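Local coordinates for DR2417 (Deinococcus radiodurans, PDB 4XWW), which degrades RNA as an RNase J exonuclease of the metallo-beta-lactamase superfamily, probably from the 5' end, with an activity enhanced by dimerization, at the interface of chains A and B. Sequence-based numbering; all coordinates share one arbitrary frame. Chains: chain A/B, DR2417.

Contact 1: the interface of chains A and B. Residues chain A 478, 498-499, 549; chain B 462-463, 467, 471.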
loop_
_atom_site.group_PDB
_atom_site.type_symbol
_atom_site.label_atom_id
_atom_site.label_comp_id
_atom_site.label_asym_id
_atom_site.label_seq_id
_atom_site.Cartn_x
_atom_site.Cartn_y
_atom_site.Cartn_z
ATOM N N GLY A 478 -2.698 9.653 19.154
ATOM C CA GLY A 478 -1.789 9.795 20.281
ATOM C C GLY A 478 -2.586 9.642 21.565
ATOM O O GLY A 478 -3.745 9.237 21.523
ATOM N N GLY A 498 2.850 11.292 21.727
ATOM C CA GLY A 498 2.459 11.352 20.327
ATOM C C GLY A 498 1.210 12.176 20.061
ATOM O O GLY A 498 0.504 11.939 19.084
ATOM N N PHE A 499 0.926 13.148 20.923
ATOM C CA PHE A 499 -0.254 13.986 20.732
ATOM C C PHE A 499 0.089 15.266 19.977
ATOM O O PHE A 499 -0.446 15.527 18.898
ATOM C CB PHE A 499 -0.897 14.341 22.076
ATOM C CG PHE A 499 -2.018 15.331 21.959
ATOM C CD1 PHE A 499 -3.111 15.067 21.148
ATOM C CD2 PHE A 499 -1.976 16.531 22.651
ATOM C CE1 PHE A 499 -4.142 15.980 21.031
ATOM C CE2 PHE A 499 -3.001 17.444 22.544
ATOM C CZ PHE A 499 -4.087 17.172 21.734
ATOM N N ARG A 549 -9.220 17.292 17.283
ATOM C CA ARG A 549 -8.717 15.929 17.402
ATOM C C ARG A 549 -9.406 15.171 18.524
ATOM O O ARG A 549 -9.953 15.767 19.453
ATOM C CB ARG A 549 -7.205 15.931 17.635
ATOM C CG ARG A 549 -6.500 17.131 17.036
ATOM C CD ARG A 549 -5.251 16.740 16.270
ATOM N NE ARG A 549 -4.164 16.303 17.137
ATOM C CZ ARG A 549 -3.183 17.090 17.567
ATOM N NH1 ARG A 549 -3.147 18.367 17.216
ATOM N NH2 ARG A 549 -2.234 16.602 18.350
ATOM N N ASP B 462 1.757 21.764 14.933
ATOM C CA ASP B 462 1.866 21.283 16.306
ATOM C C ASP B 462 2.353 19.836 16.308
ATOM O O ASP B 462 2.947 19.373 17.279
ATOM C CB ASP B 462 0.536 21.403 17.051
ATOM C CG ASP B 462 -0.626 20.858 16.262
ATOM O OD1 ASP B 462 -0.504 20.730 15.025
ATOM O OD2 ASP B 462 -1.675 20.570 16.877
ATOM N N VAL B 463 2.094 19.132 15.209
ATOM C CA VAL B 463 2.594 17.769 15.031
ATOM C C VAL B 463 3.812 17.809 14.126
ATOM O O VAL B 463 3.743 18.309 13.007
ATOM C CB VAL B 463 1.530 16.837 14.418
ATOM C CG1 VAL B 463 2.110 15.436 14.166
ATOM C CG2 VAL B 463 0.311 16.754 15.328
ATOM N N VAL B 467 6.903 13.882 17.106
ATOM C CA VAL B 467 5.598 13.386 17.530
ATOM C C VAL B 467 5.176 12.126 16.753
ATOM O O VAL B 467 4.630 11.178 17.326
ATOM C CB VAL B 467 4.512 14.448 17.345
ATOM C CG1 VAL B 467 3.156 13.881 17.716
ATOM C CG2 VAL B 467 4.816 15.700 18.180
ATOM N N ARG B 471 4.019 8.211 17.749
ATOM C CA ARG B 471 2.834 7.508 17.273
ATOM C C ARG B 471 3.198 6.147 16.682
ATOM O O ARG B 471 2.448 5.182 16.827
ATOM C CB ARG B 471 2.092 8.339 16.231
ATOM C CG ARG B 471 1.528 9.631 16.790
ATOM C CD ARG B 471 0.746 10.376 15.738
ATOM N NE ARG B 471 0.168 11.596 16.296
ATOM C CZ ARG B 471 -0.547 12.474 15.598
ATOM N NH1 ARG B 471 -0.765 12.273 14.306
ATOM N NH2 ARG B 471 -1.037 13.558 16.196
#
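B:Arg471, on helix 465-477, reaches the backbone of A:Gly498 in the homodimer of this RNase J, where a helix of one subunit lies on the turn that follows strand 491-497 of the other. Among the hydrogen bonds, the one from the guanidinium NE of B:Arg471 to the carbonyl O of A:Gly498 is short, 2.8 Å, and nearly straight. The side chain runs extended from CG to NE (chi2 -177°, chi3 178°), which carries the guanidinium along the turn with the acceptor in its own plane; a weak bond from NH2 to the carbonyl O of A:Phe499 adds to the grip on consecutive peptides.

The charged link lies farther along. A:Arg549 and B:Asp462 approach from opposite directions, and NH1 of the guanidinium stands 2.7 Å from the carboxylate OD2 of B:Asp462 in a salt bridge that is also a hydrogen bond. It is bent at the hydrogen: the oxygen lies close to the guanidinium plane, yet the nitrogen meets it from above the carboxylate plane, the two planes being 73° apart.

Face contacts and apolar packing complete the patch. Within chain A, the ring of A:Phe499 supports one face of the A:Arg549 guanidinium, whose NH2 lies over the ring towards its rim; methyl CG2 of B:Val463 lies over the opposite face, also towards the rim. Methyl CG1 of B:Val467 comes to 3.7 Å from CA of A:Gly498, packing directly on the glycine backbone.

Contact 2: the interface of chains A and B. Residues chain A 471, 474, 479, 497; chain B 474, 479, 497.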
loop_
_atom_site.group_PDB
_atom_site.type_symbol
_atom_site.label_atom_id
_atom_site.label_comp_id
_atom_site.label_asym_id
_atom_site.label_seq_id
_atom_site.Cartn_x
_atom_site.Cartn_y
_atom_site.Cartn_z
ATOM N N ARG A 471 -4.029 -0.180 19.454
ATOM C CA ARG A 471 -2.843 0.255 18.708
ATOM C C ARG A 471 -3.194 1.255 17.600
ATOM O O ARG A 471 -2.483 2.254 17.417
ATOM C CB ARG A 471 -2.096 -0.953 18.115
ATOM C CG ARG A 471 -1.284 -1.737 19.151
ATOM C CD ARG A 471 -0.548 -2.932 18.544
ATOM N NE ARG A 471 0.073 -3.744 19.591
ATOM C CZ ARG A 471 0.718 -4.887 19.380
ATOM N NH1 ARG A 471 0.839 -5.369 18.151
ATOM N NH2 ARG A 471 1.245 -5.545 20.407
ATOM N N LEU A 474 -4.096 4.648 19.143
ATOM C CA LEU A 474 -2.870 5.299 19.584
ATOM C C LEU A 474 -2.069 5.847 18.404
ATOM O O LEU A 474 -1.557 6.962 18.461
ATOM C CB LEU A 474 -2.009 4.331 20.391
ATOM C CG LEU A 474 -2.653 3.875 21.700
ATOM C CD1 LEU A 474 -1.760 2.893 22.454
ATOM C CD2 LEU A 474 -2.975 5.088 22.555
ATOM N N LEU A 479 -2.000 9.963 22.713
ATOM C CA LEU A 479 -2.768 9.823 23.945
ATOM C C LEU A 479 -2.594 10.954 24.950
ATOM O O LEU A 479 -1.575 11.648 24.980
ATOM C CB LEU A 479 -2.430 8.505 24.642
ATOM C CG LEU A 479 -1.182 8.546 25.519
ATOM C CD1 LEU A 479 -1.297 7.556 26.634
ATOM C CD2 LEU A 479 -0.002 8.222 24.663
ATOM N N ARG A 497 1.540 11.635 24.960
ATOM C CA ARG A 497 2.547 10.999 24.115
ATOM C C ARG A 497 2.024 10.882 22.686
ATOM O O ARG A 497 0.891 10.459 22.468
ATOM C CB ARG A 497 2.944 9.625 24.658
ATOM C CG ARG A 497 4.075 9.669 25.652
ATOM C CD ARG A 497 5.318 10.201 24.982
ATOM N NE ARG A 497 6.268 9.133 24.707
ATOM C CZ ARG A 497 7.449 9.020 25.304
ATOM N NH1 ARG A 497 7.827 9.922 26.199
ATOM N NH2 ARG A 497 8.253 8.011 24.998
ATOM N N LEU B 474 4.010 3.703 19.682
ATOM C CA LEU B 474 2.759 3.285 20.298
ATOM C C LEU B 474 2.079 2.215 19.447
ATOM O O LEU B 474 1.674 1.169 19.950
ATOM C CB LEU B 474 1.825 4.483 20.498
ATOM C CG LEU B 474 2.079 5.352 21.735
ATOM C CD1 LEU B 474 2.155 6.827 21.373
ATOM C CD2 LEU B 474 0.999 5.122 22.779
ATOM N N LEU B 479 1.391 0.174 25.045
ATOM C CA LEU B 479 1.715 0.995 26.214
ATOM C C LEU B 479 1.416 0.358 27.582
ATOM O O LEU B 479 0.398 -0.315 27.764
ATOM C CB LEU B 479 0.970 2.328 26.122
ATOM C CG LEU B 479 1.201 3.267 27.305
ATOM C CD1 LEU B 479 2.648 3.718 27.332
ATOM C CD2 LEU B 479 0.268 4.450 27.242
ATOM N N ARG B 497 -2.308 -0.413 27.547
ATOM C CA ARG B 497 -2.944 -0.114 26.266
ATOM C C ARG B 497 -2.172 -0.767 25.123
ATOM O O ARG B 497 -0.968 -0.545 24.976
ATOM C CB ARG B 497 -3.035 1.398 26.028
ATOM C CG ARG B 497 -4.270 2.067 26.607
ATOM C CD ARG B 497 -5.548 1.323 26.241
ATOM N NE ARG B 497 -6.728 1.946 26.835
ATOM C CZ ARG B 497 -6.977 1.993 28.141
ATOM N NH1 ARG B 497 -6.126 1.458 29.009
ATOM N NH2 ARG B 497 -8.079 2.583 28.586
#
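A:Leu474 and B:Leu474, equivalent residues on helix 465-477 of each subunit, cross at about a right angle in a leucine cluster of the two-fold dimer interface. CB of A:Leu474 faces CB of B:Leu474 at 3.8 Å, and methyl CD1 of A:Leu474 lies 3.6 Å from CD2 of B:Leu474. The two copies do not share one conformation: the turned chi2 of B:Leu474, 130°, accompanies a CD2 that lies against both CD1 of A:Leu474 and CD2 of A:Leu479.

A:Leu479 and B:Leu479, at the start of strand 479-485, instead point at each other tip to tip, CD1 of A:Leu479 being 3.5 Å from CD2 of B:Leu479. The tips meet although CG of A:Leu479 sits between its backbone N and carbonyl carbon (chi1 84°) and that of B:Leu479 is anti to the backbone N (chi1 179°). The second methyl of A:Leu479, CD2, slants against CD2 of B:Leu474 at 3.8 Å and links the strand of chain A to the helix of chain B.

B:Arg497 adds its aliphatic base: CB stands 4.1 Å from CD1 of A:Leu474, the two side chains crossing roughly perpendicularly. By burying leucine methyls from both subunits, the cluster probably helps hold together the dimer on which enhanced exonuclease activity depends.

Contact 3: the interface of chains A and B. Residues chain A 362, 370; chain B 214, 407, 410-411.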
loop_
_atom_site.group_PDB
_atom_site.type_symbol
_atom_site.label_atom_id
_atom_site.label_comp_id
_atom_site.label_asym_id
_atom_site.label_seq_id
_atom_site.Cartn_x
_atom_site.Cartn_y
_atom_site.Cartn_z
ATOM N N TYR A 362 17.663 5.692 -6.955
ATOM C CA TYR A 362 17.792 6.734 -7.975
ATOM C C TYR A 362 18.604 7.917 -7.460
ATOM O O TYR A 362 19.395 8.501 -8.198
ATOM C CB TYR A 362 16.412 7.233 -8.463
ATOM C CG TYR A 362 15.822 6.422 -9.590
ATOM C CD1 TYR A 362 16.250 6.598 -10.904
ATOM C CD2 TYR A 362 14.844 5.467 -9.340
ATOM C CE1 TYR A 362 15.714 5.863 -11.940
ATOM C CE2 TYR A 362 14.305 4.712 -10.374
ATOM C CZ TYR A 362 14.745 4.913 -11.665
ATOM O OH TYR A 362 14.201 4.166 -12.678
ATOM N N TYR A 370 13.813 -2.721 -13.121
ATOM C CA TYR A 370 12.655 -3.439 -12.536
ATOM C C TYR A 370 11.507 -3.546 -13.521
ATOM O O TYR A 370 11.500 -2.852 -14.551
ATOM C CB TYR A 370 12.166 -2.736 -11.262
ATOM C CG TYR A 370 12.041 -1.236 -11.444
ATOM C CD1 TYR A 370 10.964 -0.681 -12.134
ATOM C CD2 TYR A 370 13.016 -0.386 -10.957
ATOM C CE1 TYR A 370 10.871 0.703 -12.320
ATOM C CE2 TYR A 370 12.927 0.985 -11.124
ATOM C CZ TYR A 370 11.856 1.525 -11.805
ATOM O OH TYR A 370 11.808 2.890 -11.974
ATOM N N GLU B 214 7.454 7.186 -16.613
ATOM C CA GLU B 214 7.868 5.780 -16.734
ATOM C C GLU B 214 6.894 4.954 -17.575
ATOM O O GLU B 214 7.126 3.761 -17.808
ATOM C CB GLU B 214 8.035 5.139 -15.352
ATOM C CG GLU B 214 9.158 5.767 -14.555
ATOM C CD GLU B 214 9.512 4.989 -13.299
ATOM O OE1 GLU B 214 9.894 3.805 -13.401
ATOM O OE2 GLU B 214 9.422 5.576 -12.209
ATOM N N ARG B 407 12.438 9.036 -9.084
ATOM C CA ARG B 407 12.327 8.045 -10.145
ATOM C C ARG B 407 11.647 8.617 -11.397
ATOM O O ARG B 407 12.046 8.300 -12.521
ATOM C CB ARG B 407 11.563 6.804 -9.658
ATOM C CG ARG B 407 10.130 7.079 -9.199
ATOM C CD ARG B 407 9.471 5.826 -8.601
ATOM N NE ARG B 407 9.302 4.788 -9.617
ATOM C CZ ARG B 407 8.992 3.518 -9.361
ATOM N NH1 ARG B 407 8.823 3.104 -8.113
ATOM N NH2 ARG B 407 8.861 2.667 -10.367
ATOM N N ILE B 410 13.937 11.488 -13.123
ATOM C CA ILE B 410 15.144 10.963 -13.728
ATOM C C ILE B 410 14.773 10.191 -14.995
ATOM O O ILE B 410 15.462 10.286 -16.009
ATOM C CB ILE B 410 15.899 10.097 -12.704
ATOM C CG1 ILE B 410 16.551 11.018 -11.663
ATOM C CG2 ILE B 410 16.927 9.174 -13.383
ATOM C CD1 ILE B 410 17.217 10.280 -10.508
ATOM N N ASN B 411 13.663 9.456 -14.955
ATOM C CA ASN B 411 13.202 8.809 -16.177
ATOM C C ASN B 411 12.727 9.825 -17.234
ATOM O O ASN B 411 12.850 9.587 -18.432
ATOM C CB ASN B 411 12.127 7.776 -15.842
ATOM C CG ASN B 411 12.741 6.466 -15.450
ATOM O OD1 ASN B 411 13.299 5.771 -16.300
ATOM N ND2 ASN B 411 12.715 6.143 -14.157
#
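A:Tyr362, on helix 351-364, lies against helix 406-417 of the partner at the RNase J dimer interface. Its CB packs beside methyl CD1 of B:Ile410. At the ring, CG and CD2 lie under CA of B:Arg407, which sits over one face in a CH-pi contact 3.8 Å from the centroid. On one flank CD1 meets CG2 of B:Ile410 at 3.6 Å; on the other, CE2 meets CB of B:Arg407 at 3.5 Å. CE1 and CZ then pass the amide of B:Asn411, and the phenol OH accepts a hydrogen bond from its ND2 at 2.9 Å, with the ring and amide planes 72° apart. ND2 also donates to the carbonyl O of B:Arg407, which helps orient the amide.

The same OH shares a hydrogen bond with the phenol OH of A:Tyr370, probably as donor, since A:Tyr370 gives its own proton across the interface to B:Glu214. B:Arg407 of the same subunit holds this carboxylate: its NE meets the syn lone pair of OE2, which lies in the guanidinium plane, at 2.7 Å in a salt bridge. OE1 of B:Glu214 lies in the plane of the A:Tyr370 ring, at its edge, and receives the phenol OH at 2.6 Å on its syn side, 33° out of the carboxylate plane.

Contacts 1 and 2 are neighbours, their C-alpha centres about 11 Å apart, and both draw on helix 465-477 and on the end of strand 491-497 or the loop just after it, with position 471 present in each from opposite subunits. Contact 3 stands apart, about 34 Å from contact 1 and 38 Å from contact 2, and uses helices 351-364 and 406-417. The dimer is thus joined at separate regions, and the two-fold repeats every contact with the chains exchanged. Contact 3 centres about 13 Å from B:Asp209 and 15 Å from B:His381, predicted active-site residues, so dimerization might influence catalysis there; contacts 1 and 2 more probably stabilise the assembly.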